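Malonate decarboxylase subunit alpha (Acinetobacter baumannii ATCC 17978, PDB 6MPR) probably exchanges the acetyl group on an acyl carrier protein for malonyl, the transferase step that prepares malonate for decarboxylation. Local coordinates at residues V446-L449 and D450-V454; T379-K382 and G383-A386; D47-K50 and V51-L55; M33-Q36 and Y37-G40. All blocks are in the same frame, centred on the assembly; numbering follows the deposited sequence. Where two conformers were deposited one is given.

Contact 1 (V446-L449 and D450-V454); sequences VDRL and DAIDV
Arg-448 reaches over the first turn of helix 450-458 to Ile-452 and Asp-453. From CB its chain runs almost straight: CG stands opposite the backbone N (chi1 175°), and the extended methylenes carry the guanidinium along to the helix. CG rests 3.9 Å from the CD1 methyl of Ile-452. Further out, NE gives its hydrogen to a water at 2.9 Å, which also donates to Leu-449 O and accepts from Asp-453 N. At the tip the group divides its work. NH2 donates to Asp-453 OD1 at 2.7 Å, a nearly straight salt bridge (166° at the hydrogen) lying in the guanidinium plane, although the carboxylate is turned 58° from that plane. Ile-452 covers one guanidinium face with CB, and its CG2 comes within 3.4 Å of NH2. NH1 bonds to Thr-419 OG1 of the second subunit. A long, flat, multiply donating side chain suits this seam. The chain here passes from loop into helix 450-458: Leu-449 O accepts from Ile-452 N at 3.3 Å, while the Leu-449 side chain is buried, its CB 4.3 Å from Ala-451 CB. Asp-450 ties the start of the helix to a neighbouring loop, because OD2 accepts from the backbone N of Lys-382. Its OD1 takes a hydrogen from a second water, 2.7 Å away, that also donates to Arg-448 O.

Contact 2 (T379-K382 and G383-A386); sequences TVTK and GRLA
This is a tight chain reversal, a type II beta turn from Thr-381 to Arg-384, in the loop that joins strand 377-378 to helix 391-394. The two arms run back past each other, and a single antiparallel bridge, the hydrogen-bonded pair Thr-381 and Arg-384, closes them. Its bond is the one that defines the turn: Arg-384 N donates to Thr-381 O at 2.9 Å. Lys-382 and Gly-383 occupy the two corner positions. Glycine fits the second because the backbone there takes a positive phi (77°), readily reached without a side chain, and lysine fits the first because its aliphatic chain can leave the turn for solvent. Beyond the bridge, Val-380 makes an apolar contact with its CG2 branch, 3.8 Å from Ala-386 CB, while its CG1 methyl lies against a backbone carbonyl, 3.6 Å from Arg-384 O; a small methyl at Ala-386 lets the arms stay close. Leu-385, the centre of an inverse gamma turn, starts away from the other arm, and its side chain packs on Val-454 of helix 450-458 and Ile-130 of helix 125-131, thereby touching both helices. On the Arg-384 side, Thr-381 OG1 touches Arg-384 CD at 3.5 Å where the two side chains cross at a slant. The extended arginine chain brings the edge of its guanidinium to the Lys-382 carbonyl. There NH1 donates to Lys-382 O at 3.1 Å, the carbonyl oxygen lying in the guanidinium plane and its C=O aimed almost straight at the nitrogen (167°).

Contact 3 (D47-K50 and V51-L55); sequences DIIK and VLETL
Thr-54 turns its hydroxyl back onto the helix that carries it: OG1, beside the backbone N at chi1 -54°, donates to Lys-50 O at 2.7 Å. Threonine suits such a place because its hydroxyl can serve a backbone carbonyl one turn earlier. The Lys-50 chain is bent at chi2 (75°), and its NZ ends 5.0 Å from Glu-53 OE2. A water bridges them, accepting from NZ at 3.0 Å and donating to OE2 at 2.5 Å; any attraction between the charged atoms, which do not touch, probably acts through it. Glu-53 lies side by side with Ile-49, both pointing the same way, with OE1 3.8 Å from Ile-49 CG2; that oxygen's stronger partner is the backbone N of Asn-83. Helix 48-55 follows strand 42-43, outermost in the parallel sheet within this chain, and leads to strand 61-64, with three strands between the two. Its regular bonds include Leu-52 N to Ile-48 O at 2.8 Å. Ile-48 and Leu-52 face helix 73-79; CG1 of Ile-48 lies opposite its backbone N (chi1 -175°), which brings it to 4.2 Å from Leu-52 CD1. The CG2 methyl of Val-51 lies 3.3 Å from Asp-47 O.

Contact 4 (M33-Q36 and Y37-G40); sequences MANQ and YTDG
Gln-36 lies flat over Tyr-37. Its CG stands 3.5 Å from the ring centroid and only 8° off the normal, a CH-pi contact at the middle of the face. Farther along, the amide follows the ring toward the hydroxyl, CD lying 3.6 Å from CZ, with amide and ring planes 14° apart, stacked. The two side chains thus run in the same direction, with CG of Gln-36 between its own backbone N and carbonyl carbon (chi1 77°), which brings it over the ring. The next shell fixes the amide: NE2 donates to Met-33 O at 3.0 Å, with the oxygen in the amide plane. Glutamine suits this place, since its methylenes can cover an aromatic face while its end still serves a backbone carbonyl near the end of the helix.

That is the setting, the run-out of helix 22-34 into the loop before strand 42-43. Here the backbone is held by bonds three residues back, Tyr-37 N to Ala-34 O at 2.9 Å and the longer Thr-38 N to Asn-35 O at 3.3 Å. Thr-38 OG1 donates to Gly-40 O at 2.8 Å, tying the loop to itself. A water also donates to Asn-35 O at 3.0 Å and accepts from Gly-40 N. Outside these, Asn-35 OD1 takes the hydroxyl of Tyr-221 on strand 221-224, and the Tyr-37 side chain leans on Lys-50 and Val-51 of helix 48-55.

How the contacts relate
The four contacts form two distant pairs, the centres of contacts 1 and 3 lying about 44 Å apart. Contacts 1 and 2, with centres about 10 Å apart, meet at helix 450-458, which contact 1 begins and contact 2 packs against, Val-454 touching the turn 379-386; both are partly buried. Contacts 3 and 4, equally close, join neighbouring helices beside the parallel sheet, where Leu-55 CD2 meets Ala-34 CB at 3.5 Å. Contact 4 belongs to the surface, contact 3 is partly buried. Chemistry follows position: an ion pair beside the second subunit in contact 1, backbone and arginine-to-carbonyl bonds round a turn in contact 2, helical bonds in contact 3, and amide-on-ring stacking in contact 4.

Contact 1 (V446-L449 and D450-V454)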
# COMPACT_ATOMS: atom_id res chain seq x y z
N VAL A 446 -11.92 -6.77 -28.64
CA VAL A 446 -12.12 -8.16 -29.03
C VAL A 446 -13.32 -8.73 -28.27
O VAL A 446 -13.60 -8.33 -27.14
CB VAL A 446 -10.89 -9.04 -28.75
CG1 VAL A 446 -9.71 -8.59 -29.60
CG2 VAL A 446 -10.54 -9.00 -27.26
N ASP A 447 -14.01 -9.68 -28.90
CA ASP A 447 -15.10 -10.37 -28.22
C ASP A 447 -14.60 -11.21 -27.05
O ASP A 447 -15.30 -11.34 -26.04
CB ASP A 447 -15.86 -11.26 -29.20
CG ASP A 447 -16.65 -10.46 -30.23
OD1 ASP A 447 -17.11 -9.35 -29.91
OD2 ASP A 447 -16.82 -10.96 -31.36
N ARG A 448 -13.40 -11.77 -27.16
CA ARG A 448 -12.87 -12.66 -26.14
C ARG A 448 -11.39 -12.36 -25.93
O ARG A 448 -10.61 -12.40 -26.88
CB ARG A 448 -13.06 -14.13 -26.55
CG ARG A 448 -12.44 -15.17 -25.63
CD ARG A 448 -12.45 -16.54 -26.30
NE ARG A 448 -11.90 -17.60 -25.45
CZ ARG A 448 -12.62 -18.27 -24.56
NH1 ARG A 448 -13.92 -18.00 -24.41
NH2 ARG A 448 -12.06 -19.22 -23.82
N LEU A 449 -11.01 -12.07 -24.69
CA LEU A 449 -9.61 -11.85 -24.37
C LEU A 449 -8.79 -13.12 -24.58
O LEU A 449 -9.20 -14.21 -24.17
CB LEU A 449 -9.46 -11.38 -22.92
CG LEU A 449 -10.00 -10.02 -22.50
CD1 LEU A 449 -9.70 -9.78 -21.04
CD2 LEU A 449 -9.40 -8.89 -23.35
N ASP A 450 -7.62 -12.97 -25.22
CA ASP A 450 -6.66 -14.07 -25.29
C ASP A 450 -6.36 -14.64 -23.91
O ASP A 450 -6.00 -15.81 -23.78
CB ASP A 450 -5.31 -13.61 -25.87
CG ASP A 450 -5.31 -13.47 -27.38
OD1 ASP A 450 -6.37 -13.29 -28.01
OD2 ASP A 450 -4.19 -13.53 -27.94
N ALA A 451 -6.44 -13.78 -22.88
CA ALA A 451 -6.02 -14.16 -21.54
C ALA A 451 -6.76 -15.38 -21.02
O ALA A 451 -6.20 -16.16 -20.25
CB ALA A 451 -6.23 -12.98 -20.58
N ILE A 452 -8.02 -15.56 -21.43
CA ILE A 452 -8.80 -16.69 -20.93
C ILE A 452 -8.16 -18.00 -21.36
O ILE A 452 -7.95 -18.90 -20.54
CB ILE A 452 -10.26 -16.61 -21.41
CG1 ILE A 452 -10.91 -15.31 -20.95
CG2 ILE A 452 -11.00 -17.84 -20.91
CD1 ILE A 452 -12.19 -15.01 -21.70
N ASP A 453 -7.85 -18.14 -22.65
CA ASP A 453 -7.22 -19.39 -23.09
C ASP A 453 -5.79 -19.53 -22.57
O ASP A 453 -5.33 -20.66 -22.34
CB ASP A 453 -7.26 -19.50 -24.61
CG ASP A 453 -8.62 -19.94 -25.13
OD1 ASP A 453 -9.55 -20.12 -24.32
OD2 ASP A 453 -8.76 -20.10 -26.36
N VAL A 454 -5.07 -18.42 -22.37
CA VAL A 454 -3.74 -18.53 -21.77
C VAL A 454 -3.85 -19.09 -20.36
O VAL A 454 -3.05 -19.94 -19.95
CB VAL A 454 -3.01 -17.17 -21.78
CG1 VAL A 454 -1.74 -17.28 -20.95
CG2 VAL A 454 -2.66 -16.76 -23.20
O HOH W 1 -9.06 -16.95 -25.18
O HOH W 2 -8.95 -13.91 -28.21

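Contact 2 (T379-K382 and G383-A386)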
# COMPACT_ATOMS: atom_id res chain seq x y z
N THR A 379 -2.91 -7.32 -21.36
CA THR A 379 -1.85 -7.37 -22.36
C THR A 379 -1.34 -8.78 -22.60
O THR A 379 -0.47 -8.97 -23.45
CB THR A 379 -0.68 -6.45 -21.98
OG1 THR A 379 -0.17 -6.84 -20.71
CG2 THR A 379 -1.13 -4.98 -21.94
N VAL A 380 -1.86 -9.78 -21.89
CA VAL A 380 -1.50 -11.17 -22.16
C VAL A 380 -2.12 -11.58 -23.49
O VAL A 380 -3.30 -11.33 -23.75
CB VAL A 380 -1.94 -12.08 -21.01
CG1 VAL A 380 -1.85 -13.56 -21.41
CG2 VAL A 380 -1.12 -11.81 -19.75
N THR A 381 -1.31 -12.18 -24.37
CA THR A 381 -1.81 -12.75 -25.61
C THR A 381 -1.35 -14.20 -25.71
O THR A 381 -0.53 -14.67 -24.92
CB THR A 381 -1.37 -11.96 -26.85
OG1 THR A 381 0.06 -11.85 -26.88
CG2 THR A 381 -2.00 -10.57 -26.87
N LYS A 382 -1.89 -14.90 -26.71
CA LYS A 382 -1.65 -16.33 -26.85
C LYS A 382 -0.15 -16.64 -26.87
O LYS A 382 0.62 -16.04 -27.62
CB LYS A 382 -2.33 -16.84 -28.12
CG LYS A 382 -2.33 -18.36 -28.27
CD LYS A 382 -2.99 -18.78 -29.59
CE LYS A 382 -3.36 -20.26 -29.58
NZ LYS A 382 -2.20 -21.13 -29.25
N GLY A 383 0.26 -17.57 -26.01
CA GLY A 383 1.65 -17.98 -25.90
C GLY A 383 2.57 -17.03 -25.16
O GLY A 383 3.77 -17.33 -25.07
N ARG A 384 2.07 -15.90 -24.65
CA ARG A 384 2.91 -14.87 -24.04
C ARG A 384 2.37 -14.45 -22.67
O ARG A 384 1.58 -13.51 -22.56
CB ARG A 384 3.03 -13.68 -24.98
CG ARG A 384 3.67 -14.05 -26.33
CD ARG A 384 3.27 -13.06 -27.42
NE ARG A 384 4.07 -13.20 -28.64
CZ ARG A 384 3.90 -14.16 -29.55
NH1 ARG A 384 2.97 -15.08 -29.38
NH2 ARG A 384 4.69 -14.20 -30.62
N LEU A 385 2.82 -15.11 -21.61
CA LEU A 385 2.30 -14.84 -20.26
C LEU A 385 2.91 -13.56 -19.70
O LEU A 385 3.84 -13.57 -18.89
CB LEU A 385 2.55 -16.06 -19.38
CG LEU A 385 1.86 -16.10 -18.02
CD1 LEU A 385 0.37 -15.90 -18.18
CD2 LEU A 385 2.15 -17.43 -17.36
N ALA A 386 2.38 -12.43 -20.15
CA ALA A 386 2.85 -11.14 -19.66
C ALA A 386 2.60 -11.03 -18.16
O ALA A 386 1.78 -11.74 -17.57
CB ALA A 386 2.16 -10.00 -20.41

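Contact 3 (D47-K50 and V51-L55)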
# COMPACT_ATOMS: atom_id res chain seq x y z
N ASP A 47 35.10 -14.49 -6.20
CA ASP A 47 34.65 -15.62 -5.40
C ASP A 47 33.13 -15.70 -5.24
O ASP A 47 32.65 -16.43 -4.38
CB ASP A 47 35.30 -15.58 -4.02
CG ASP A 47 36.81 -15.65 -4.08
OD1 ASP A 47 37.34 -16.37 -4.95
OD2 ASP A 47 37.46 -14.98 -3.26
N ILE A 48 32.38 -14.98 -6.07
CA ILE A 48 30.94 -14.84 -5.85
C ILE A 48 30.22 -16.17 -6.03
O ILE A 48 29.29 -16.48 -5.28
CB ILE A 48 30.38 -13.73 -6.77
CG1 ILE A 48 28.89 -13.47 -6.48
CG2 ILE A 48 30.60 -14.07 -8.25
CD1 ILE A 48 28.61 -12.98 -5.08
N ILE A 49 30.63 -16.99 -7.01
CA ILE A 49 29.88 -18.21 -7.29
C ILE A 49 29.99 -19.19 -6.14
O ILE A 49 28.99 -19.77 -5.69
CB ILE A 49 30.34 -18.85 -8.62
CG1 ILE A 49 29.82 -18.03 -9.80
CG2 ILE A 49 29.84 -20.30 -8.68
CD1 ILE A 49 30.56 -18.29 -11.10
N LYS A 50 31.20 -19.38 -5.62
CA LYS A 50 31.38 -20.26 -4.48
C LYS A 50 30.62 -19.75 -3.27
O LYS A 50 30.03 -20.54 -2.52
CB LYS A 50 32.87 -20.40 -4.15
CG LYS A 50 33.17 -21.33 -2.98
CD LYS A 50 33.01 -22.79 -3.38
CE LYS A 50 33.39 -23.73 -2.26
NZ LYS A 50 33.28 -25.16 -2.68
N VAL A 51 30.58 -18.43 -3.08
CA VAL A 51 29.88 -17.90 -1.92
C VAL A 51 28.36 -18.07 -2.08
O VAL A 51 27.66 -18.39 -1.12
CB VAL A 51 30.27 -16.44 -1.67
CG1 VAL A 51 29.38 -15.82 -0.61
CG2 VAL A 51 31.75 -16.35 -1.24
N LEU A 52 27.83 -17.86 -3.30
CA LEU A 52 26.40 -18.14 -3.54
C LEU A 52 26.05 -19.59 -3.23
O LEU A 52 25.01 -19.87 -2.62
CB LEU A 52 26.01 -17.81 -4.99
CG LEU A 52 26.00 -16.33 -5.38
CD1 LEU A 52 25.69 -16.15 -6.87
CD2 LEU A 52 25.00 -15.53 -4.55
N GLU A 53 26.90 -20.53 -3.66
CA GLU A 53 26.70 -21.95 -3.38
C GLU A 53 26.82 -22.29 -1.90
O GLU A 53 26.46 -23.41 -1.50
CB GLU A 53 27.71 -22.77 -4.17
CG GLU A 53 27.44 -22.79 -5.66
CD GLU A 53 28.55 -23.45 -6.45
OE1 GLU A 53 28.35 -23.67 -7.67
OE2 GLU A 53 29.62 -23.76 -5.86
N THR A 54 27.36 -21.38 -1.09
CA THR A 54 27.52 -21.58 0.34
C THR A 54 26.36 -20.97 1.12
O THR A 54 25.90 -21.54 2.11
CB THR A 54 28.84 -20.94 0.82
OG1 THR A 54 29.92 -21.46 0.05
CG2 THR A 54 29.08 -21.22 2.30
N LEU A 55 25.88 -19.80 0.68
CA LEU A 55 24.85 -19.06 1.41
C LEU A 55 23.43 -19.46 1.02
O LEU A 55 22.50 -19.28 1.82
CB LEU A 55 25.03 -17.56 1.17
CG LEU A 55 26.33 -16.99 1.74
CD1 LEU A 55 26.44 -15.54 1.35
CD2 LEU A 55 26.35 -17.13 3.25
O HOH W 3 30.51 -24.99 -3.82

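Contact 4 (M33-Q36 and Y37-G40)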
# COMPACT_ATOMS: atom_id res chain seq x y z
N MET A 33 30.53 -20.48 7.50
CA MET A 33 31.20 -21.18 6.42
C MET A 33 31.62 -20.22 5.31
O MET A 33 32.73 -20.33 4.77
CB MET A 33 30.29 -22.27 5.86
CG MET A 33 30.33 -23.58 6.64
SD MET A 33 29.25 -24.83 5.93
CE MET A 33 29.51 -24.54 4.18
N ALA A 34 30.77 -19.25 4.98
CA ALA A 34 31.08 -18.31 3.91
C ALA A 34 32.20 -17.36 4.30
O ALA A 34 32.94 -16.90 3.42
CB ALA A 34 29.84 -17.51 3.51
N ASN A 35 32.34 -17.05 5.59
CA ASN A 35 33.28 -16.02 6.02
C ASN A 35 34.73 -16.39 5.73
O ASN A 35 35.58 -15.50 5.67
CB ASN A 35 33.12 -15.73 7.52
CG ASN A 35 31.91 -14.85 7.81
OD1 ASN A 35 31.39 -14.15 6.94
ND2 ASN A 35 31.48 -14.86 9.07
N GLN A 36 35.02 -17.68 5.57
CA GLN A 36 36.38 -18.06 5.20
C GLN A 36 36.77 -17.52 3.83
O GLN A 36 37.97 -17.44 3.53
CB GLN A 36 36.53 -19.57 5.21
CG GLN A 36 35.91 -20.25 4.00
CD GLN A 36 36.00 -21.76 4.07
OE1 GLN A 36 37.09 -22.33 3.95
NE2 GLN A 36 34.86 -22.42 4.27
N TYR A 37 35.80 -17.16 2.98
CA TYR A 37 36.07 -16.64 1.65
C TYR A 37 35.98 -15.13 1.56
O TYR A 37 36.37 -14.57 0.52
CB TYR A 37 35.11 -17.24 0.62
CG TYR A 37 35.09 -18.75 0.62
CD1 TYR A 37 36.19 -19.46 0.17
CD2 TYR A 37 33.97 -19.45 1.04
CE1 TYR A 37 36.19 -20.84 0.16
CE2 TYR A 37 33.96 -20.84 1.04
CZ TYR A 37 35.08 -21.53 0.60
OH TYR A 37 35.09 -22.90 0.58
N THR A 38 35.50 -14.45 2.58
CA THR A 38 35.28 -13.02 2.51
C THR A 38 36.26 -12.27 3.40
O THR A 38 36.94 -12.85 4.26
CB THR A 38 33.84 -12.65 2.92
OG1 THR A 38 33.68 -12.91 4.32
CG2 THR A 38 32.82 -13.46 2.11
N ASP A 39 36.33 -10.97 3.16
CA ASP A 39 37.02 -10.04 4.04
C ASP A 39 35.94 -9.29 4.81
O ASP A 39 35.51 -8.20 4.44
CB ASP A 39 37.94 -9.12 3.24
CG ASP A 39 38.94 -9.89 2.40
OD1 ASP A 39 39.65 -10.75 2.97
OD2 ASP A 39 39.00 -9.67 1.18
N GLY A 40 35.46 -9.93 5.88
CA GLY A 40 34.33 -9.42 6.61
C GLY A 40 33.07 -9.46 5.76
O GLY A 40 32.68 -10.53 5.27
O HOH W 4 35.39 -12.78 6.94
O HOH W 5 30.69 -11.24 7.74